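Local coordinates for Lmo1076 protein (Listeria monocytogenes serovar 1/2a, PDB 5JQC) that probably degrades the bacterial cell wall as a secreted autolysin with amidase activity, and is represented here by three consecutive SH3-like GW modules, at residues S154-Y159 with D172-H177; N102-N107 with I148-I153; Y42-A47 with G69-G74; V63-E68 with F94-K99. One frame throughout, in Å; residues are numbered along the deposited sequence.

Contact 1. Residues S154-Y159 with D172-H177; sequences SGRTYY and DARAFH. With SO4 (sulfate ion), chain E.
Tyr158 and Asp172 form an antiparallel non-hydrogen-bonded pair with their CA atoms 4.2 Å apart, and just beyond it Ala173 N gives a nearly straight 2.9 Å hydrogen bond to Thr157 O. There segment 172-177 leaves the pairing for a short 3-10 segment, and Ala173 CB sits over a face of Tyr159, 3.5 Å from CE2. The same tyrosine turns its edge to Phe176, with CD2 above the phenylalanine face, 3.6 Å from CD1, and the planes at 64°. At the other end of the contact Asp172, its CG anti to the backbone N (chi1 -169°), is gripped three times by Arg174. The backbone N closes an Asx turn on OD1, while NE and NH2 take OD1 and OD2 side-on, NH2 at 2.7 Å from OD2; both come from above the carboxylate plane, while the two oxygens lie in the guanidinium plane. A water joins Asp172 OD1 to Thr157 N. Arg174 NH2 also donates to O1 of a sulfate at 2.9 Å, over one face of the Arg156 guanidinium. In the five-stranded sheet of the second, SH3-like GW module, strand 156-163 runs between 144-153 and 166-172, and the aromatic pair packs against Ile147.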
loop_
_atom_site.group_PDB
_atom_site.type_symbol
_atom_site.label_atom_id
_atom_site.label_comp_id
_atom_site.label_asym_id
_atom_site.label_seq_id
_atom_site.Cartn_x
_atom_site.Cartn_y
_atom_site.Cartn_z
ATOM N N SER A 154 -5.343 -10.144 -2.308
ATOM C CA SER A 154 -6.152 -10.591 -3.435
ATOM C C SER A 154 -5.489 -10.252 -4.764
ATOM O O SER A 154 -6.159 -10.077 -5.785
ATOM C CB SER A 154 -7.567 -10.020 -3.364
ATOM O OG SER A 154 -8.240 -10.580 -2.255
ATOM N N GLY A 155 -4.163 -10.189 -4.759
ATOM C CA GLY A 155 -3.425 -9.878 -5.960
ATOM C C GLY A 155 -3.385 -8.415 -6.331
ATOM O O GLY A 155 -2.850 -8.081 -7.401
ATOM N N ARG A 156 -3.904 -7.526 -5.483
ATOM C CA ARG A 156 -3.850 -6.092 -5.741
ATOM C C ARG A 156 -2.933 -5.396 -4.740
ATOM O O ARG A 156 -2.854 -5.788 -3.570
ATOM C CB ARG A 156 -5.250 -5.464 -5.693
ATOM C CG ARG A 156 -6.188 -5.945 -6.774
ATOM C CD ARG A 156 -7.448 -6.526 -6.107
ATOM N NE ARG A 156 -8.127 -7.543 -6.915
ATOM C CZ ARG A 156 -9.419 -7.856 -6.796
ATOM N NH1 ARG A 156 -9.955 -8.798 -7.569
ATOM N NH2 ARG A 156 -10.186 -7.211 -5.919
ATOM N N THR A 157 -2.243 -4.363 -5.208
ATOM C CA THR A 157 -1.350 -3.562 -4.382
ATOM C C THR A 157 -2.038 -2.259 -3.997
ATOM O O THR A 157 -2.654 -1.598 -4.843
ATOM C CB THR A 157 -0.050 -3.272 -5.129
ATOM O OG1 THR A 157 0.476 -4.498 -5.648
ATOM C CG2 THR A 157 0.975 -2.649 -4.210
ATOM N N TYR A 158 -1.938 -1.908 -2.722
ATOM C CA TYR A 158 -2.550 -0.718 -2.155
ATOM C C TYR A 158 -1.468 0.165 -1.554
ATOM O O TYR A 158 -0.669 -0.302 -0.736
ATOM C CB TYR A 158 -3.554 -1.098 -1.079
ATOM C CG TYR A 158 -4.742 -1.827 -1.656
ATOM C CD1 TYR A 158 -5.783 -1.123 -2.232
ATOM C CD2 TYR A 158 -4.805 -3.219 -1.657
ATOM C CE1 TYR A 158 -6.864 -1.757 -2.781
ATOM C CE2 TYR A 158 -5.903 -3.879 -2.210
ATOM C CZ TYR A 158 -6.925 -3.133 -2.770
ATOM O OH TYR A 158 -8.018 -3.752 -3.329
ATOM N N TYR A 159 -1.455 1.433 -1.942
ATOM C CA TYR A 159 -0.495 2.401 -1.410
ATOM C C TYR A 159 -1.128 3.196 -0.287
ATOM O O TYR A 159 -2.249 3.695 -0.437
ATOM C CB TYR A 159 -0.048 3.385 -2.479
ATOM C CG TYR A 159 0.913 2.834 -3.459
ATOM C CD1 TYR A 159 1.673 1.716 -3.164
ATOM C CD2 TYR A 159 1.071 3.441 -4.688
ATOM C CE1 TYR A 159 2.567 1.215 -4.088
ATOM C CE2 TYR A 159 1.954 2.962 -5.613
ATOM C CZ TYR A 159 2.708 1.853 -5.313
ATOM O OH TYR A 159 3.596 1.374 -6.252
ATOM N N ASP A 172 -5.619 2.017 -4.235
ATOM C CA ASP A 172 -5.002 1.051 -5.131
ATOM C C ASP A 172 -3.876 1.720 -5.918
ATOM O O ASP A 172 -4.031 2.822 -6.445
ATOM C CB ASP A 172 -6.061 0.457 -6.060
ATOM C CG ASP A 172 -5.561 -0.752 -6.856
ATOM O OD1 ASP A 172 -4.665 -0.577 -7.716
ATOM O OD2 ASP A 172 -6.122 -1.866 -6.675
ATOM N N ALA A 173 -2.718 1.060 -5.952
ATOM C CA ALA A 173 -1.549 1.597 -6.644
ATOM C C ALA A 173 -1.826 1.955 -8.101
ATOM O O ALA A 173 -1.118 2.801 -8.663
ATOM C CB ALA A 173 -0.418 0.577 -6.570
ATOM N N ARG A 174 -2.810 1.305 -8.732
ATOM C CA ARG A 174 -3.189 1.631 -10.106
ATOM C C ARG A 174 -3.792 3.020 -10.239
ATOM O O ARG A 174 -3.888 3.532 -11.367
ATOM C CB ARG A 174 -4.179 0.608 -10.645
ATOM C CG ARG A 174 -3.580 -0.726 -10.955
ATOM C CD ARG A 174 -4.689 -1.729 -11.258
ATOM N NE ARG A 174 -5.458 -2.049 -10.055
ATOM C CZ ARG A 174 -6.460 -2.926 -10.023
ATOM N NH1 ARG A 174 -6.823 -3.546 -11.140
ATOM N NH2 ARG A 174 -7.109 -3.169 -8.885
ATOM N N ALA A 175 -4.183 3.639 -9.118
ATOM C CA ALA A 175 -4.710 4.995 -9.106
ATOM C C ALA A 175 -3.628 6.068 -9.181
ATOM O O ALA A 175 -3.959 7.233 -9.427
ATOM C CB ALA A 175 -5.543 5.211 -7.837
ATOM N N PHE A 176 -2.355 5.719 -8.962
ATOM C CA PHE A 176 -1.263 6.681 -8.920
ATOM C C PHE A 176 -0.426 6.639 -10.191
ATOM O O PHE A 176 -0.189 5.574 -10.767
ATOM C CB PHE A 176 -0.315 6.417 -7.762
ATOM C CG PHE A 176 -0.949 6.453 -6.420
ATOM C CD1 PHE A 176 -1.724 5.397 -5.982
ATOM C CD2 PHE A 176 -0.691 7.506 -5.553
ATOM C CE1 PHE A 176 -2.271 5.403 -4.717
ATOM C CE2 PHE A 176 -1.231 7.522 -4.281
ATOM C CZ PHE A 176 -2.024 6.470 -3.862
ATOM N N HIS A 177 0.070 7.813 -10.586
ATOM C CA HIS A 177 1.174 7.946 -11.531
ATOM C C HIS A 177 2.407 8.294 -10.706
ATOM O O HIS A 177 2.518 9.411 -10.189
ATOM C CB HIS A 177 0.900 9.028 -12.569
ATOM C CG HIS A 177 2.050 9.272 -13.496
ATOM N ND1 HIS A 177 2.154 8.666 -14.731
ATOM C CD2 HIS A 177 3.165 10.033 -13.359
ATOM C CE1 HIS A 177 3.269 9.059 -15.323
ATOM N NE2 HIS A 177 3.900 9.887 -14.512
HETATM S S SO4 E . -9.897 -5.327 -9.998
HETATM O O1 SO4 E . -8.691 -5.621 -9.243
HETATM O O2 SO4 E . -10.485 -4.060 -9.532
HETATM O O3 SO4 E . -9.560 -5.167 -11.429
HETATM O O4 SO4 E . -10.884 -6.404 -9.844
HETATM O O HOH W 1 -3.131 -3.042 -7.744
HETATM O O HOH W 2 -8.436 -2.355 -5.999
#

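Contact 2. Residues N102-N107 with I148-I153; sequences NVKTLN and IKQGQI
Lys104 and Gln150 each hold CG between the backbone N and the carbonyl carbon (chi1 60° and 67°), and with both chains extended beyond CG the two lie side by side, pointing the same way, CG to CG at 3.7 Å. Lys104 runs beside the whole glutamine, CE coming to 3.8 Å from Gln150 NE2. That nitrogen gives an essentially straight hydrogen bond, 3.3 Å long from Gln150 NE2 to the backbone O of Asn102, which accepts in its carbonyl plane. Leu106 CD1 also touches Gln150 CB at 3.6 Å. The backbones below are paired in the usual way: Lys104 N donates to Gln150 O, and Gln150 N returns a 2.9 Å bond to Lys104 O. The next bond, Leu106 N to Ile148 O, is 2.8 Å long but comes from well above the carbonyl plane. On the opposite face Lys149 CG packs against Lys104 O, and its CE reaches Val103 CG1 at 4.0 Å. The glutamine amide adds one bond to the backbone pairing of two adjacent strands in the five-stranded antiparallel sheet of the second GW module, an SH3-like fold.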
loop_
_atom_site.group_PDB
_atom_site.type_symbol
_atom_site.label_atom_id
_atom_site.label_comp_id
_atom_site.label_asym_id
_atom_site.label_seq_id
_atom_site.Cartn_x
_atom_site.Cartn_y
_atom_site.Cartn_z
ATOM N N ASN A 102 3.399 -8.726 1.456
ATOM C CA ASN A 102 4.346 -7.869 0.751
ATOM C C ASN A 102 4.350 -6.453 1.329
ATOM O O ASN A 102 4.551 -5.479 0.605
ATOM C CB ASN A 102 4.044 -7.851 -0.755
ATOM C CG ASN A 102 5.296 -7.723 -1.610
ATOM O OD1 ASN A 102 6.390 -8.113 -1.196
ATOM N ND2 ASN A 102 5.141 -7.175 -2.813
ATOM N N VAL A 103 4.119 -6.336 2.635
ATOM C CA VAL A 103 3.962 -5.042 3.294
ATOM C C VAL A 103 5.336 -4.420 3.507
ATOM O O VAL A 103 6.171 -4.973 4.232
ATOM C CB VAL A 103 3.226 -5.193 4.635
ATOM C CG1 VAL A 103 3.002 -3.822 5.272
ATOM C CG2 VAL A 103 1.920 -5.934 4.450
ATOM N N LYS A 104 5.574 -3.257 2.903
ATOM C CA LYS A 104 6.840 -2.578 3.143
ATOM C C LYS A 104 6.661 -1.068 3.124
ATOM O O LYS A 104 5.764 -0.532 2.463
ATOM C CB LYS A 104 7.916 -3.000 2.135
ATOM C CG LYS A 104 7.645 -2.736 0.673
ATOM C CD LYS A 104 8.799 -3.297 -0.158
ATOM C CE LYS A 104 8.720 -2.931 -1.635
ATOM N NZ LYS A 104 10.085 -2.928 -2.257
ATOM N N THR A 105 7.520 -0.399 3.891
ATOM C CA THR A 105 7.613 1.050 3.874
ATOM C C THR A 105 8.151 1.523 2.527
ATOM O O THR A 105 8.983 0.858 1.904
ATOM C CB THR A 105 8.522 1.513 5.014
ATOM O OG1 THR A 105 7.933 1.138 6.266
ATOM C CG2 THR A 105 8.719 3.031 4.989
ATOM N N LEU A 106 7.652 2.673 2.068
ATOM C CA LEU A 106 8.021 3.247 0.783
ATOM C C LEU A 106 8.340 4.717 0.961
ATOM O O LEU A 106 7.958 5.340 1.956
ATOM C CB LEU A 106 6.888 3.106 -0.244
ATOM C CG LEU A 106 6.520 1.693 -0.672
ATOM C CD1 LEU A 106 5.330 1.728 -1.623
ATOM C CD2 LEU A 106 7.724 1.044 -1.322
ATOM N N ASN A 107 9.006 5.285 -0.054
ATOM C CA ASN A 107 9.254 6.725 -0.100
ATOM C C ASN A 107 9.139 7.198 -1.552
ATOM O O ASN A 107 10.117 7.533 -2.219
ATOM C CB ASN A 107 10.625 7.084 0.488
ATOM C CG ASN A 107 10.920 8.570 0.398
ATOM O OD1 ASN A 107 10.016 9.397 0.550
ATOM N ND2 ASN A 107 12.183 8.920 0.127
ATOM N N ILE A 148 3.916 6.222 1.128
ATOM C CA ILE A 148 4.747 5.899 2.288
ATOM C C ILE A 148 4.725 4.417 2.667
ATOM O O ILE A 148 5.566 3.989 3.479
ATOM C CB ILE A 148 4.345 6.752 3.506
ATOM C CG1 ILE A 148 2.967 6.318 3.999
ATOM C CG2 ILE A 148 4.349 8.229 3.134
ATOM C CD1 ILE A 148 2.372 7.226 5.039
ATOM N N LYS A 149 3.813 3.620 2.114
ATOM C CA LYS A 149 3.739 2.216 2.491
ATOM C C LYS A 149 2.948 1.474 1.426
ATOM O O LYS A 149 2.074 2.056 0.778
ATOM C CB LYS A 149 3.074 2.061 3.858
ATOM C CG LYS A 149 3.486 0.850 4.643
ATOM C CD LYS A 149 2.566 0.714 5.847
ATOM C CE LYS A 149 3.164 -0.182 6.912
ATOM N NZ LYS A 149 2.421 -0.033 8.194
ATOM N N GLN A 150 3.244 0.183 1.263
ATOM C CA GLN A 150 2.441 -0.666 0.392
ATOM C C GLN A 150 2.056 -1.941 1.123
ATOM O O GLN A 150 2.669 -2.323 2.124
ATOM C CB GLN A 150 3.165 -1.029 -0.907
ATOM C CG GLN A 150 4.369 -1.916 -0.747
ATOM C CD GLN A 150 4.840 -2.466 -2.069
ATOM O OE1 GLN A 150 4.965 -1.727 -3.032
ATOM N NE2 GLN A 150 5.069 -3.779 -2.135
ATOM N N GLY A 151 1.014 -2.587 0.604
ATOM C CA GLY A 151 0.576 -3.881 1.072
ATOM C C GLY A 151 -0.273 -4.516 0.004
ATOM O O GLY A 151 -0.936 -3.803 -0.761
ATOM N N GLN A 152 -0.278 -5.843 -0.071
ATOM C CA GLN A 152 -1.020 -6.530 -1.111
ATOM C C GLN A 152 -2.067 -7.434 -0.497
ATOM O O GLN A 152 -1.923 -7.900 0.635
ATOM C CB GLN A 152 -0.111 -7.357 -2.007
ATOM C CG GLN A 152 0.870 -6.501 -2.782
ATOM C CD GLN A 152 1.812 -7.328 -3.634
ATOM O OE1 GLN A 152 1.853 -8.562 -3.522
ATOM N NE2 GLN A 152 2.578 -6.651 -4.498
ATOM N N ILE A 153 -3.128 -7.658 -1.263
ATOM C CA ILE A 153 -4.178 -8.592 -0.894
ATOM C C ILE A 153 -5.005 -8.873 -2.134
ATOM O O ILE A 153 -5.307 -7.972 -2.928
ATOM C CB ILE A 153 -5.040 -8.055 0.272
ATOM C CG1 ILE A 153 -5.920 -9.170 0.806
ATOM C CG2 ILE A 153 -5.923 -6.918 -0.173
ATOM C CD1 ILE A 153 -6.519 -8.841 2.141
#

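Contact 3. Residues Y42-A47 with G69-G74; sequences YNTSAA and GTTSRG
Thr44 and Thr71 meet through their methyl groups, CG2 to CG2 at 4.0 Å, and this small apolar touch is the more enclosed part of a sparse contact. Thr71 is buried, with Ile41 and Trp76 also against it. Its hydroxyl lies between the backbone N and the carbonyl carbon (chi1 81°), where OG1 accepts a 3.0 Å bond from Arg73 N in an ST turn. A water hydrogen-bonded to Tyr42 O at 2.9 Å also receives a bond from OG1; the OG1-to-water distance is modelled very short, so that bond is doubtful in detail. Farther out the approach is looser and belongs to the exposed Arg73. The arginine chain is extended from CG to NE, and CD comes to the edge of the Tyr42 ring, 4.2 Å from CE2, with the guanidinium plane steeply turned against the ring. Asn43, which lays its own CB over the centre of that ring, brings ND2 to 3.8 Å from Arg73 NE. Two donors so near each other are reconciled by a third residue: both ND2 and NE bond to OD2 of Asp15, the arginine as a salt bridge. The loop 42-47 is therefore joined to the tight type I turn between strands 62-71 and 74-81 chiefly through intermediaries, a water beside Thr71 and a carboxylate shared by Asn43 and Arg73, with direct contact limited to a few carbon atoms.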
loop_
_atom_site.group_PDB
_atom_site.type_symbol
_atom_site.label_atom_id
_atom_site.label_comp_id
_atom_site.label_asym_id
_atom_site.label_seq_id
_atom_site.Cartn_x
_atom_site.Cartn_y
_atom_site.Cartn_z
ATOM N N TYR A 42 -12.636 -27.941 24.376
ATOM C CA TYR A 42 -13.848 -28.567 24.891
ATOM C C TYR A 42 -13.662 -30.052 25.195
ATOM O O TYR A 42 -13.066 -30.806 24.416
ATOM C CB TYR A 42 -14.977 -28.377 23.896
ATOM C CG TYR A 42 -16.241 -29.121 24.250
ATOM C CD1 TYR A 42 -16.980 -28.769 25.372
ATOM C CD2 TYR A 42 -16.709 -30.156 23.446
ATOM C CE1 TYR A 42 -18.154 -29.433 25.692
ATOM C CE2 TYR A 42 -17.886 -30.833 23.753
ATOM C CZ TYR A 42 -18.604 -30.464 24.880
ATOM O OH TYR A 42 -19.768 -31.133 25.196
ATOM N N ASN A 43 -14.161 -30.454 26.368
ATOM C CA ASN A 43 -14.299 -31.858 26.764
ATOM C C ASN A 43 -12.955 -32.591 26.801
ATOM O O ASN A 43 -12.860 -33.782 26.481
ATOM C CB ASN A 43 -15.293 -32.596 25.864
ATOM C CG ASN A 43 -15.734 -33.914 26.473
ATOM O OD1 ASN A 43 -15.866 -34.012 27.690
ATOM N ND2 ASN A 43 -15.917 -34.943 25.641
ATOM N N THR A 44 -11.907 -31.877 27.209
ATOM C CA THR A 44 -10.598 -32.471 27.430
ATOM C C THR A 44 -10.289 -32.678 28.908
ATOM O O THR A 44 -9.353 -33.420 29.235
ATOM C CB THR A 44 -9.514 -31.597 26.787
ATOM O OG1 THR A 44 -9.617 -30.266 27.309
ATOM C CG2 THR A 44 -9.732 -31.537 25.284
ATOM N N SER A 45 -11.059 -32.057 29.800
ATOM C CA SER A 45 -10.948 -32.253 31.240
ATOM C C SER A 45 -12.297 -31.917 31.868
ATOM O O SER A 45 -13.232 -31.472 31.191
ATOM C CB SER A 45 -9.841 -31.382 31.845
ATOM O OG SER A 45 -10.183 -30.010 31.695
ATOM N N ALA A 46 -12.389 -32.140 33.182
ATOM C CA ALA A 46 -13.580 -31.731 33.919
ATOM C C ALA A 46 -13.819 -30.232 33.776
ATOM O O ALA A 46 -14.952 -29.791 33.543
ATOM C CB ALA A 46 -13.439 -32.121 35.393
ATOM N N ALA A 47 -12.756 -29.432 33.894
ATOM C CA ALA A 47 -12.901 -27.984 33.769
ATOM C C ALA A 47 -13.374 -27.592 32.371
ATOM O O ALA A 47 -14.214 -26.695 32.219
ATOM C CB ALA A 47 -11.578 -27.296 34.111
ATOM N N GLY A 69 -6.494 -25.812 18.940
ATOM C CA GLY A 69 -6.337 -27.202 19.335
ATOM C C GLY A 69 -7.469 -28.049 18.786
ATOM O O GLY A 69 -8.613 -27.583 18.692
ATOM N N THR A 70 -7.173 -29.281 18.391
ATOM C CA THR A 70 -8.180 -30.134 17.784
ATOM C C THR A 70 -8.430 -31.352 18.658
ATOM O O THR A 70 -7.544 -31.801 19.391
ATOM C CB THR A 70 -7.770 -30.574 16.371
ATOM O OG1 THR A 70 -6.646 -31.463 16.431
ATOM C CG2 THR A 70 -7.423 -29.358 15.527
ATOM N N THR A 71 -9.666 -31.839 18.615
ATOM C CA THR A 71 -10.021 -33.157 19.120
ATOM C C THR A 71 -10.877 -33.836 18.069
ATOM O O THR A 71 -11.219 -33.230 17.045
ATOM C CB THR A 71 -10.808 -33.094 20.432
ATOM O OG1 THR A 71 -12.181 -32.818 20.138
ATOM C CG2 THR A 71 -10.287 -32.011 21.348
ATOM N N SER A 72 -11.285 -35.072 18.343
ATOM C CA SER A 72 -12.195 -35.779 17.453
ATOM C C SER A 72 -13.490 -35.008 17.163
ATOM O O SER A 72 -14.154 -35.276 16.149
ATOM C CB SER A 72 -12.497 -37.136 18.069
ATOM O OG SER A 72 -13.275 -37.928 17.201
ATOM N N ARG A 73 -13.870 -34.050 18.007
ATOM C CA ARG A 73 -15.132 -33.360 17.787
ATOM C C ARG A 73 -15.001 -32.045 17.025
ATOM O O ARG A 73 -16.029 -31.504 16.613
ATOM C CB ARG A 73 -15.834 -33.087 19.119
ATOM C CG ARG A 73 -16.261 -34.347 19.850
ATOM C CD ARG A 73 -16.775 -33.989 21.236
ATOM N NE ARG A 73 -17.041 -35.190 22.019
ATOM C CZ ARG A 73 -18.189 -35.869 21.968
ATOM N NH1 ARG A 73 -18.361 -36.958 22.702
ATOM N NH2 ARG A 73 -19.167 -35.456 21.185
ATOM N N GLY A 74 -13.791 -31.513 16.832
ATOM C CA GLY A 74 -13.626 -30.273 16.081
ATOM C C GLY A 74 -12.363 -29.541 16.509
ATOM O O GLY A 74 -11.498 -30.109 17.175
HETATM O O HOH W 3 -13.677 -32.380 22.071
#

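Contact 4. Residues V63-E68 with F94-K99; sequences VKILKE and FVYYPK
The interior of the first GW module, an SH3-like fold, brings Val63, Ile65 and Glu68 of strand 62-71 against Phe94 and Tyr96 of strand 94-96. The two strands belong to one strongly curved antiparallel sheet but cross at 87° with axes 9.5 Å apart, so they communicate by side chains alone. Ile65 touches both aromatics. Its CD1 lies over one face of Phe94, 4.2 Å from the ring centroid. With CG2 anti to the backbone N, that methyl meets Tyr96 OH at 3.4 Å; CG1 passes Tyr96 CE1 at 4.1 Å and carries CD1 to Phe94. Val63 CG2 supports Phe94 differently, meeting it at the ring edge, 3.9 Å from CE2. Beyond Ile65 the contact turns polar. Glu68 and Tyr96 reach toward each other tip to tip, and Tyr96 OH donates a 2.7 Å hydrogen bond to Glu68 OE2. The acceptor lies in the plane of the phenol ring, but the hydroxyl comes from above the carboxylate plane, and the two planes are 80° apart. The other oxygen, OE1, forms a salt bridge with Lys91. A buried carboxylate thus has partners at both oxygens, among them a phenol and an ammonium group, which would be expected to favour its ionised form at the margin of an otherwise apolar cluster.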
loop_
_atom_site.group_PDB
_atom_site.type_symbol
_atom_site.label_atom_id
_atom_site.label_comp_id
_atom_site.label_asym_id
_atom_site.label_seq_id
_atom_site.Cartn_x
_atom_site.Cartn_y
_atom_site.Cartn_z
ATOM N N VAL A 63 -11.631 -9.955 17.877
ATOM C CA VAL A 63 -10.864 -10.662 18.889
ATOM C C VAL A 63 -9.530 -11.062 18.288
ATOM O O VAL A 63 -9.322 -11.007 17.074
ATOM C CB VAL A 63 -11.591 -11.915 19.425
ATOM C CG1 VAL A 63 -12.810 -11.518 20.241
ATOM C CG2 VAL A 63 -11.991 -12.824 18.272
ATOM N N LYS A 64 -8.630 -11.468 19.168
ATOM C CA LYS A 64 -7.327 -11.994 18.803
ATOM C C LYS A 64 -7.338 -13.496 19.046
ATOM O O LYS A 64 -7.819 -13.952 20.087
ATOM C CB LYS A 64 -6.224 -11.325 19.632
ATOM C CG LYS A 64 -6.103 -9.803 19.460
ATOM C CD LYS A 64 -5.012 -9.439 18.455
ATOM C CE LYS A 64 -4.726 -7.943 18.440
ATOM N NZ LYS A 64 -3.512 -7.626 17.633
ATOM N N ILE A 65 -6.815 -14.263 18.098
ATOM C CA ILE A 65 -6.752 -15.711 18.236
ATOM C C ILE A 65 -5.319 -16.070 18.572
ATOM O O ILE A 65 -4.398 -15.764 17.804
ATOM C CB ILE A 65 -7.226 -16.432 16.967
ATOM C CG1 ILE A 65 -8.633 -15.971 16.584
ATOM C CG2 ILE A 65 -7.211 -17.939 17.179
ATOM C CD1 ILE A 65 -9.693 -16.292 17.621
ATOM N N LEU A 66 -5.139 -16.742 19.711
ATOM C CA LEU A 66 -3.832 -17.039 20.282
ATOM C C LEU A 66 -3.399 -18.486 20.091
ATOM O O LEU A 66 -2.210 -18.754 19.885
ATOM C CB LEU A 66 -3.834 -16.712 21.780
ATOM C CG LEU A 66 -3.782 -15.256 22.254
ATOM C CD1 LEU A 66 -5.090 -14.530 22.013
ATOM C CD2 LEU A 66 -3.431 -15.253 23.736
ATOM N N LYS A 67 -4.322 -19.436 20.188
ATOM C CA LYS A 67 -3.975 -20.845 20.080
ATOM C C LYS A 67 -5.107 -21.560 19.366
ATOM O O LYS A 67 -6.249 -21.094 19.362
ATOM C CB LYS A 67 -3.765 -21.525 21.441
ATOM C CG LYS A 67 -2.780 -20.877 22.407
ATOM C CD LYS A 67 -2.713 -21.713 23.694
ATOM C CE LYS A 67 -1.892 -21.009 24.778
ATOM N NZ LYS A 67 -0.477 -20.828 24.365
ATOM N N GLU A 68 -4.780 -22.705 18.771
ATOM C CA GLU A 68 -5.788 -23.611 18.230
ATOM C C GLU A 68 -5.458 -25.013 18.700
ATOM O O GLU A 68 -4.285 -25.364 18.823
ATOM C CB GLU A 68 -5.843 -23.598 16.703
ATOM C CG GLU A 68 -5.864 -22.213 16.090
ATOM C CD GLU A 68 -6.327 -22.235 14.640
ATOM O OE1 GLU A 68 -6.501 -23.357 14.106
ATOM O OE2 GLU A 68 -6.513 -21.138 14.048
ATOM N N PHE A 94 -15.971 -18.224 14.401
ATOM C CA PHE A 94 -15.168 -17.043 14.081
ATOM C C PHE A 94 -14.976 -16.876 12.575
ATOM O O PHE A 94 -14.891 -17.859 11.832
ATOM C CB PHE A 94 -13.753 -17.099 14.713
ATOM C CG PHE A 94 -13.732 -17.329 16.201
ATOM C CD1 PHE A 94 -13.867 -18.605 16.726
ATOM C CD2 PHE A 94 -13.517 -16.270 17.070
ATOM C CE1 PHE A 94 -13.818 -18.806 18.098
ATOM C CE2 PHE A 94 -13.467 -16.467 18.436
ATOM C CZ PHE A 94 -13.616 -17.731 18.951
ATOM N N VAL A 95 -14.846 -15.614 12.143
ATOM C CA VAL A 95 -14.393 -15.256 10.794
ATOM C C VAL A 95 -13.024 -14.582 10.905
ATOM O O VAL A 95 -12.914 -13.466 11.434
ATOM C CB VAL A 95 -15.388 -14.337 10.077
ATOM C CG1 VAL A 95 -14.869 -13.983 8.696
ATOM C CG2 VAL A 95 -16.754 -15.017 9.956
ATOM N N TYR A 96 -11.982 -15.252 10.409
ATOM C CA TYR A 96 -10.633 -14.704 10.480
ATOM C C TYR A 96 -10.456 -13.606 9.441
ATOM O O TYR A 96 -10.891 -13.742 8.291
ATOM C CB TYR A 96 -9.574 -15.783 10.233
ATOM C CG TYR A 96 -9.341 -16.759 11.362
ATOM C CD1 TYR A 96 -10.322 -17.016 12.315
ATOM C CD2 TYR A 96 -8.127 -17.432 11.468
ATOM C CE1 TYR A 96 -10.098 -17.915 13.339
ATOM C CE2 TYR A 96 -7.888 -18.334 12.492
ATOM C CZ TYR A 96 -8.875 -18.570 13.428
ATOM O OH TYR A 96 -8.653 -19.467 14.451
ATOM N N TYR A 97 -9.798 -12.516 9.850
ATOM C CA TYR A 97 -9.408 -11.489 8.895
ATOM C C TYR A 97 -8.162 -11.932 8.130
ATOM O O TYR A 97 -7.215 -12.450 8.726
ATOM C CB TYR A 97 -9.117 -10.174 9.602
ATOM C CG TYR A 97 -10.332 -9.466 10.155
ATOM C CD1 TYR A 97 -11.215 -8.793 9.319
ATOM C CD2 TYR A 97 -10.572 -9.434 11.518
ATOM C CE1 TYR A 97 -12.316 -8.129 9.833
ATOM C CE2 TYR A 97 -11.669 -8.774 12.035
ATOM C CZ TYR A 97 -12.532 -8.126 11.194
ATOM O OH TYR A 97 -13.621 -7.484 11.733
ATOM N N PRO A 98 -8.140 -11.751 6.819
ATOM C CA PRO A 98 -6.911 -11.988 6.063
ATOM C C PRO A 98 -5.895 -10.913 6.395
ATOM O O PRO A 98 -6.251 -9.808 6.810
ATOM C CB PRO A 98 -7.377 -11.869 4.611
ATOM C CG PRO A 98 -8.461 -10.842 4.706
ATOM C CD PRO A 98 -9.203 -11.192 5.970
ATOM N N LYS A 99 -4.619 -11.236 6.200
ATOM C CA LYS A 99 -3.538 -10.281 6.418
ATOM C C LYS A 99 -2.972 -9.809 5.083
ATOM O O LYS A 99 -2.951 -10.562 4.103
ATOM C CB LYS A 99 -2.417 -10.899 7.260
ATOM C CG LYS A 99 -2.824 -11.333 8.678
ATOM C CD LYS A 99 -1.683 -12.101 9.358
ATOM C CE LYS A 99 -1.996 -12.430 10.812
ATOM N NZ LYS A 99 -0.899 -13.205 11.449
#

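Contacts 3 and 4 share strand 62-71 in the first GW module, their centres about 19 Å apart, whereas contacts 1 and 2 lie in the second, about 10 Å apart. That second pair is joined through the hairpin of strands 144-153 and 156-163, where Tyr158 N lies 2.9 Å from Gly151 O, probably hydrogen-bonded. Contact 4 bridges the modules: Pro98 CG in its tail touches Ile153 CD1 of contact 2 at 3.8 Å. Contact 3 is remote, its centre about 44 Å from that of contact 1. The catalytic part of the autolysin probably lies outside this chain; the sulfate at contact 1 and a glycerol about 5 Å from the Glu68 side chain probably come from crystallisation.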